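PDB 3LSG: Two-component response regulator yesN from Fusobacterium nucleatum, which probably acts as a response regulator of a two-component system whose C-terminal helix-turn-helix part, the piece described here, binds specific DNA sequences to control transcription. Local coordinates for residues F20-L25 with F48-L52; Y15-Q19 with E76-E81. All coordinates share one frame; numbering follows the deposited sequence.

Contact 1 of 2, residues F20-L25 with F48-L52; sequences FTLSVL and FQDYL
The backbones come closest where L22 sits opposite F48, their CA atoms 6.9 Å apart, so the beginning of helix 22-28 lies near the first turn of helix 48-66. The F48 side chain points at the other segment and is the main filler. With CG anti to the backbone N (chi1 160°), the ring is carried against the T21-L22 backbone, and CE2 comes to 3.3 Å from the backbone N of L22, approaching obliquely. L22 runs past this ring in the opposite sense, laying CB 3.8 Å from F48 CD2 and L22 CD1 close to F48 CG. On the CD1-CE1 side L25 brings its CD2 methyl to 3.7 Å from F48 CE1, again at a slant. F20 meets the ring at its edge: F20 CE2 lies in the F48 plane, 3.8 Å from F48 CZ, the two planes inclined at 66°. Helix 48-66 probably corresponds to the long linker helix that joins the two helix-turn-helix motifs in AraC-family domains, and here its N-terminal turn is packed against helix 22-28, which L22 and L25 also tie to L36 of helix 33-44. One turn on, L52 CB, within the same helix as F48, sits above one face of the F48 ring, toward its rim, while L52 CD1 comes to the edge of the F20 ring, 4.0 Å from F20 CD2. T21 caps helix 22-28, its OG1 accepting a weak bond from V24 N (3.4 Å). Toward the margin, Q49 bends at chi2 (86°) and carries NE2 past the CD2 methyl of L22; the amide's strong partner is D82 of the second subunit, and a phosphate ion, probably from the crystallisation liquor, lies about 5 Å from the side chain.

Contact 2 of 2, residues Y15-Q19 with E76-E81; sequences YTDSQ and EQVGFE
S18 and G79 bring the two backbones into direct contact, with S18 CA 3.2 Å from G79 O in a CA-H...O approach. A second such contact joins G79 CA to T16 O at 3.4 Å; glycine, with a positive phi of 90°, presents no side chain here and can lie flush against the 15-19 loop. T16 O also accepts a hydrogen bond from a water that donates to E76 O as well, and the T16 CG2 methyl rests 3.3 Å from Q77 O. E81 reaches across to Q19, whose side chain it crosses at about a right angle. Its CB sets out toward the loop, CG passes near S18 OG, and beyond CG the chain is extended (chi2 -171°), bringing CD to 4.0 Å from that hydroxyl. At the tip, OE1 accepts a weak 3.4 Å bond from Q19 NE2, the amide and carboxylate planes 71° apart, while OE2 lies 3.7 Å from Q19 NE2; OE1 also accepts from S23 N of the second subunit. Q19 NE2 also donates to S18 OG at 2.8 Å, and D17 OD1 takes Q19 N from above its carboxylate plane, closing an Asx turn. The loop following helix 2-14 thus abuts the turn that ends helix 71-77, while Y15 and V78 both lean on K59 of helix 48-66 and F80 packs between that helix and helix 83-94.

The first segments of the two contacts are consecutive, 15-19 in the loop after helix 2-14 and 20-25 running on into helix 22-28, and contact 1 is nested within the long loop that contact 2 closes. Contact 1 is core: aromatic and aliphatic side chains meet without a single hydrogen bond across it. Contact 2 is only partly buried, and there backbone carbonyls, a water and a weak amide-carboxylate bond do the joining. The two adjoin directly, L52 CD1 lying 3.6 Å from Y15 CB and V24 CG2 3.5 Å from Q19 O. They also meet across the interface with the second subunit, where E81, and more weakly Q19, bonds to S23 of the other chain.

Contact 1 of 2, residues F20-L25 with F48-L52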
loop_
_atom_site.group_PDB
_atom_site.type_symbol
_atom_site.label_atom_id
_atom_site.label_comp_id
_atom_site.label_asym_id
_atom_site.label_seq_id
_atom_site.Cartn_x
_atom_site.Cartn_y
_atom_site.Cartn_z
ATOM N N PHE A 20 -3.395 1.510 -9.390
ATOM C CA PHE A 20 -4.798 1.382 -9.004
ATOM C C PHE A 20 -4.958 1.411 -7.486
ATOM O O PHE A 20 -4.426 0.558 -6.798
ATOM C CB PHE A 20 -5.377 0.084 -9.573
ATOM C CG PHE A 20 -6.833 -0.145 -9.236
ATOM C CD1 PHE A 20 -7.824 0.646 -9.798
ATOM C CD2 PHE A 20 -7.208 -1.163 -8.374
ATOM C CE1 PHE A 20 -9.153 0.434 -9.499
ATOM C CE2 PHE A 20 -8.538 -1.385 -8.070
ATOM C CZ PHE A 20 -9.512 -0.598 -8.641
ATOM N N THR A 21 -5.680 2.416 -6.983
ATOM C CA THR A 21 -5.858 2.639 -5.560
ATOM C C THR A 21 -7.328 2.900 -5.240
ATOM O O THR A 21 -8.179 2.958 -6.134
ATOM C CB THR A 21 -5.067 3.876 -5.097
ATOM O OG1 THR A 21 -5.594 5.045 -5.739
ATOM C CG2 THR A 21 -3.599 3.742 -5.467
ATOM N N LEU A 22 -7.613 3.064 -3.954
ATOM C CA LEU A 22 -8.955 3.415 -3.491
ATOM C C LEU A 22 -9.436 4.685 -4.183
ATOM O O LEU A 22 -10.582 4.760 -4.619
ATOM C CB LEU A 22 -8.971 3.597 -1.959
ATOM C CG LEU A 22 -10.309 4.064 -1.365
ATOM C CD1 LEU A 22 -11.384 3.065 -1.665
ATOM C CD2 LEU A 22 -10.227 4.298 0.135
ATOM N N SER A 23 -8.540 5.661 -4.309
ATOM C CA SER A 23 -8.857 6.950 -4.934
ATOM C C SER A 23 -9.201 6.858 -6.431
ATOM O O SER A 23 -10.068 7.579 -6.933
ATOM C CB SER A 23 -7.698 7.932 -4.708
ATOM O OG SER A 23 -7.611 8.280 -3.332
ATOM N N VAL A 24 -8.517 5.974 -7.144
ATOM C CA VAL A 24 -8.807 5.754 -8.556
ATOM C C VAL A 24 -10.197 5.128 -8.682
ATOM O O VAL A 24 -11.003 5.541 -9.520
ATOM C CB VAL A 24 -7.740 4.841 -9.202
ATOM C CG1 VAL A 24 -8.121 4.483 -10.643
ATOM C CG2 VAL A 24 -6.369 5.500 -9.154
ATOM N N LEU A 25 -10.486 4.135 -7.842
ATOM C CA LEU A 25 -11.818 3.530 -7.837
ATOM C C LEU A 25 -12.908 4.558 -7.506
ATOM O O LEU A 25 -13.932 4.653 -8.183
ATOM C CB LEU A 25 -11.889 2.368 -6.844
ATOM C CG LEU A 25 -13.228 1.628 -6.765
ATOM C CD1 LEU A 25 -13.694 1.152 -8.160
ATOM C CD2 LEU A 25 -13.128 0.440 -5.830
ATOM N N PHE A 48 -11.567 -2.293 1.199
ATOM C CA PHE A 48 -11.149 -2.300 -0.205
ATOM C C PHE A 48 -9.713 -2.796 -0.385
ATOM O O PHE A 48 -9.444 -3.618 -1.255
ATOM C CB PHE A 48 -11.278 -0.914 -0.830
ATOM C CG PHE A 48 -10.437 -0.740 -2.068
ATOM C CD1 PHE A 48 -10.884 -1.194 -3.295
ATOM C CD2 PHE A 48 -9.195 -0.151 -1.995
ATOM C CE1 PHE A 48 -10.099 -1.051 -4.442
ATOM C CE2 PHE A 48 -8.398 -0.012 -3.136
ATOM C CZ PHE A 48 -8.853 -0.456 -4.353
ATOM N N GLN A 49 -8.793 -2.300 0.443
ATOM C CA GLN A 49 -7.384 -2.668 0.314
ATOM C C GLN A 49 -7.143 -4.178 0.473
ATOM O O GLN A 49 -6.280 -4.741 -0.190
ATOM C CB GLN A 49 -6.526 -1.892 1.323
ATOM C CG GLN A 49 -6.430 -0.388 1.059
ATOM C CD GLN A 49 -7.578 0.423 1.684
ATOM O OE1 GLN A 49 -8.599 -0.123 2.124
ATOM N NE2 GLN A 49 -7.401 1.731 1.731
ATOM N N ASP A 50 -7.879 -4.816 1.382
ATOM C CA ASP A 50 -7.738 -6.252 1.629
ATOM C C ASP A 50 -8.310 -7.041 0.451
ATOM O O ASP A 50 -7.785 -8.077 0.068
ATOM C CB ASP A 50 -8.482 -6.672 2.907
ATOM C CG ASP A 50 -7.829 -6.140 4.178
ATOM O OD1 ASP A 50 -6.773 -5.485 4.079
ATOM O OD2 ASP A 50 -8.377 -6.384 5.280
ATOM N N TYR A 51 -9.420 -6.556 -0.099
ATOM C CA TYR A 51 -10.017 -7.198 -1.258
ATOM C C TYR A 51 -9.062 -7.097 -2.446
ATOM O O TYR A 51 -8.881 -8.053 -3.204
ATOM C CB TYR A 51 -11.366 -6.554 -1.586
ATOM C CG TYR A 51 -12.113 -7.214 -2.731
ATOM C CD1 TYR A 51 -13.101 -8.156 -2.489
ATOM C CD2 TYR A 51 -11.838 -6.876 -4.045
ATOM C CE1 TYR A 51 -13.799 -8.751 -3.538
ATOM C CE2 TYR A 51 -12.512 -7.461 -5.096
ATOM C CZ TYR A 51 -13.498 -8.395 -4.838
ATOM O OH TYR A 51 -14.169 -8.976 -5.884
ATOM N N LEU A 52 -8.451 -5.932 -2.612
ATOM C CA LEU A 52 -7.535 -5.739 -3.724
ATOM C C LEU A 52 -6.310 -6.650 -3.547
ATOM O O LEU A 52 -5.883 -7.315 -4.481
ATOM C CB LEU A 52 -7.106 -4.275 -3.825
ATOM C CG LEU A 52 -6.004 -3.990 -4.855
ATOM C CD1 LEU A 52 -6.359 -4.477 -6.265
ATOM C CD2 LEU A 52 -5.642 -2.495 -4.867
#

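Contact 2 of 2, residues Y15-Q19 with E76-E81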
loop_
_atom_site.group_PDB
_atom_site.type_symbol
_atom_site.label_atom_id
_atom_site.label_comp_id
_atom_site.label_asym_id
_atom_site.label_seq_id
_atom_site.Cartn_x
_atom_site.Cartn_y
_atom_site.Cartn_z
ATOM N N TYR A 15 -6.747 -4.581 -11.263
ATOM C CA TYR A 15 -5.856 -4.977 -10.162
ATOM C C TYR A 15 -4.412 -5.196 -10.604
ATOM O O TYR A 15 -3.500 -5.110 -9.790
ATOM C CB TYR A 15 -6.394 -6.196 -9.399
ATOM C CG TYR A 15 -6.252 -7.510 -10.138
ATOM C CD1 TYR A 15 -5.133 -8.316 -9.942
ATOM C CD2 TYR A 15 -7.245 -7.960 -11.004
ATOM C CE1 TYR A 15 -4.996 -9.525 -10.601
ATOM C CE2 TYR A 15 -7.116 -9.174 -11.675
ATOM C CZ TYR A 15 -5.986 -9.947 -11.468
ATOM O OH TYR A 15 -5.841 -11.146 -12.122
ATOM N N THR A 16 -4.196 -5.454 -11.889
ATOM C CA THR A 16 -2.832 -5.644 -12.395
ATOM C C THR A 16 -2.103 -4.313 -12.580
ATOM O O THR A 16 -0.914 -4.294 -12.904
ATOM C CB THR A 16 -2.802 -6.399 -13.749
ATOM O OG1 THR A 16 -3.516 -5.644 -14.732
ATOM C CG2 THR A 16 -3.430 -7.771 -13.623
ATOM N N ASP A 17 -2.822 -3.206 -12.392
ATOM C CA ASP A 17 -2.244 -1.858 -12.496
ATOM C C ASP A 17 -1.697 -1.406 -11.143
ATOM O O ASP A 17 -2.445 -1.250 -10.180
ATOM C CB ASP A 17 -3.305 -0.865 -12.988
ATOM C CG ASP A 17 -2.759 0.556 -13.178
ATOM O OD1 ASP A 17 -1.562 0.821 -12.925
ATOM O OD2 ASP A 17 -3.550 1.424 -13.584
ATOM N N SER A 18 -0.389 -1.200 -11.072
ATOM C CA SER A 18 0.244 -0.837 -9.819
ATOM C C SER A 18 -0.215 0.535 -9.341
ATOM O O SER A 18 -0.033 0.860 -8.176
ATOM C CB SER A 18 1.769 -0.871 -9.938
ATOM O OG SER A 18 2.242 0.213 -10.710
ATOM N N GLN A 19 -0.804 1.337 -10.233
ATOM C CA GLN A 19 -1.280 2.671 -9.845
ATOM C C GLN A 19 -2.759 2.680 -9.398
ATOM O O GLN A 19 -3.302 3.723 -9.054
ATOM C CB GLN A 19 -1.018 3.706 -10.960
ATOM C CG GLN A 19 0.451 3.758 -11.464
ATOM C CD GLN A 19 1.487 3.925 -10.336
ATOM O OE1 GLN A 19 1.432 4.877 -9.553
ATOM N NE2 GLN A 19 2.440 2.993 -10.262
ATOM N N GLU A 76 5.237 -7.829 -11.098
ATOM C CA GLU A 76 4.807 -6.860 -12.100
ATOM C C GLU A 76 3.413 -7.189 -12.630
ATOM O O GLU A 76 2.589 -6.312 -12.841
ATOM C CB GLU A 76 5.799 -6.841 -13.264
ATOM C CG GLU A 76 5.398 -5.923 -14.394
ATOM C CD GLU A 76 6.454 -5.877 -15.473
ATOM O OE1 GLU A 76 6.984 -6.956 -15.819
ATOM O OE2 GLU A 76 6.760 -4.767 -15.965
ATOM N N GLN A 77 3.150 -8.469 -12.831
ATOM C CA GLN A 77 1.892 -8.885 -13.435
ATOM C C GLN A 77 0.704 -8.840 -12.478
ATOM O O GLN A 77 -0.441 -8.959 -12.905
ATOM C CB GLN A 77 2.051 -10.270 -14.059
ATOM C CG GLN A 77 2.983 -10.216 -15.250
ATOM C CD GLN A 77 3.101 -11.530 -15.976
ATOM O OE1 GLN A 77 2.183 -12.347 -15.961
ATOM N NE2 GLN A 77 4.240 -11.743 -16.622
ATOM N N VAL A 78 0.965 -8.679 -11.187
ATOM C CA VAL A 78 -0.141 -8.571 -10.227
ATOM C C VAL A 78 -0.189 -7.200 -9.567
ATOM O O VAL A 78 -0.785 -7.024 -8.506
ATOM C CB VAL A 78 -0.143 -9.712 -9.177
ATOM C CG1 VAL A 78 -0.123 -11.056 -9.896
ATOM C CG2 VAL A 78 1.057 -9.591 -8.238
ATOM N N GLY A 79 0.443 -6.219 -10.205
ATOM C CA GLY A 79 0.305 -4.847 -9.758
ATOM C C GLY A 79 1.305 -4.351 -8.723
ATOM O O GLY A 79 1.045 -3.341 -8.083
ATOM N N PHE A 80 2.439 -5.036 -8.566
ATOM C CA PHE A 80 3.476 -4.599 -7.619
ATOM C C PHE A 80 4.705 -4.096 -8.362
ATOM O O PHE A 80 5.292 -4.843 -9.137
ATOM C CB PHE A 80 3.926 -5.760 -6.723
ATOM C CG PHE A 80 2.984 -6.068 -5.609
ATOM C CD1 PHE A 80 3.204 -5.557 -4.337
ATOM C CD2 PHE A 80 1.876 -6.879 -5.822
ATOM C CE1 PHE A 80 2.328 -5.857 -3.293
ATOM C CE2 PHE A 80 1.012 -7.181 -4.796
ATOM C CZ PHE A 80 1.227 -6.658 -3.528
ATOM N N GLU A 81 5.125 -2.857 -8.110
ATOM C CA GLU A 81 6.340 -2.379 -8.754
ATOM C C GLU A 81 7.591 -2.830 -8.005
ATOM O O GLU A 81 8.681 -2.855 -8.569
ATOM C CB GLU A 81 6.325 -0.852 -9.004
ATOM C CG GLU A 81 5.474 -0.012 -8.064
ATOM C CD GLU A 81 5.352 1.450 -8.536
ATOM O OE1 GLU A 81 4.737 2.284 -7.817
ATOM O OE2 GLU A 81 5.884 1.767 -9.628
HETATM O O HOH W 1 0.847 -5.346 -14.818
#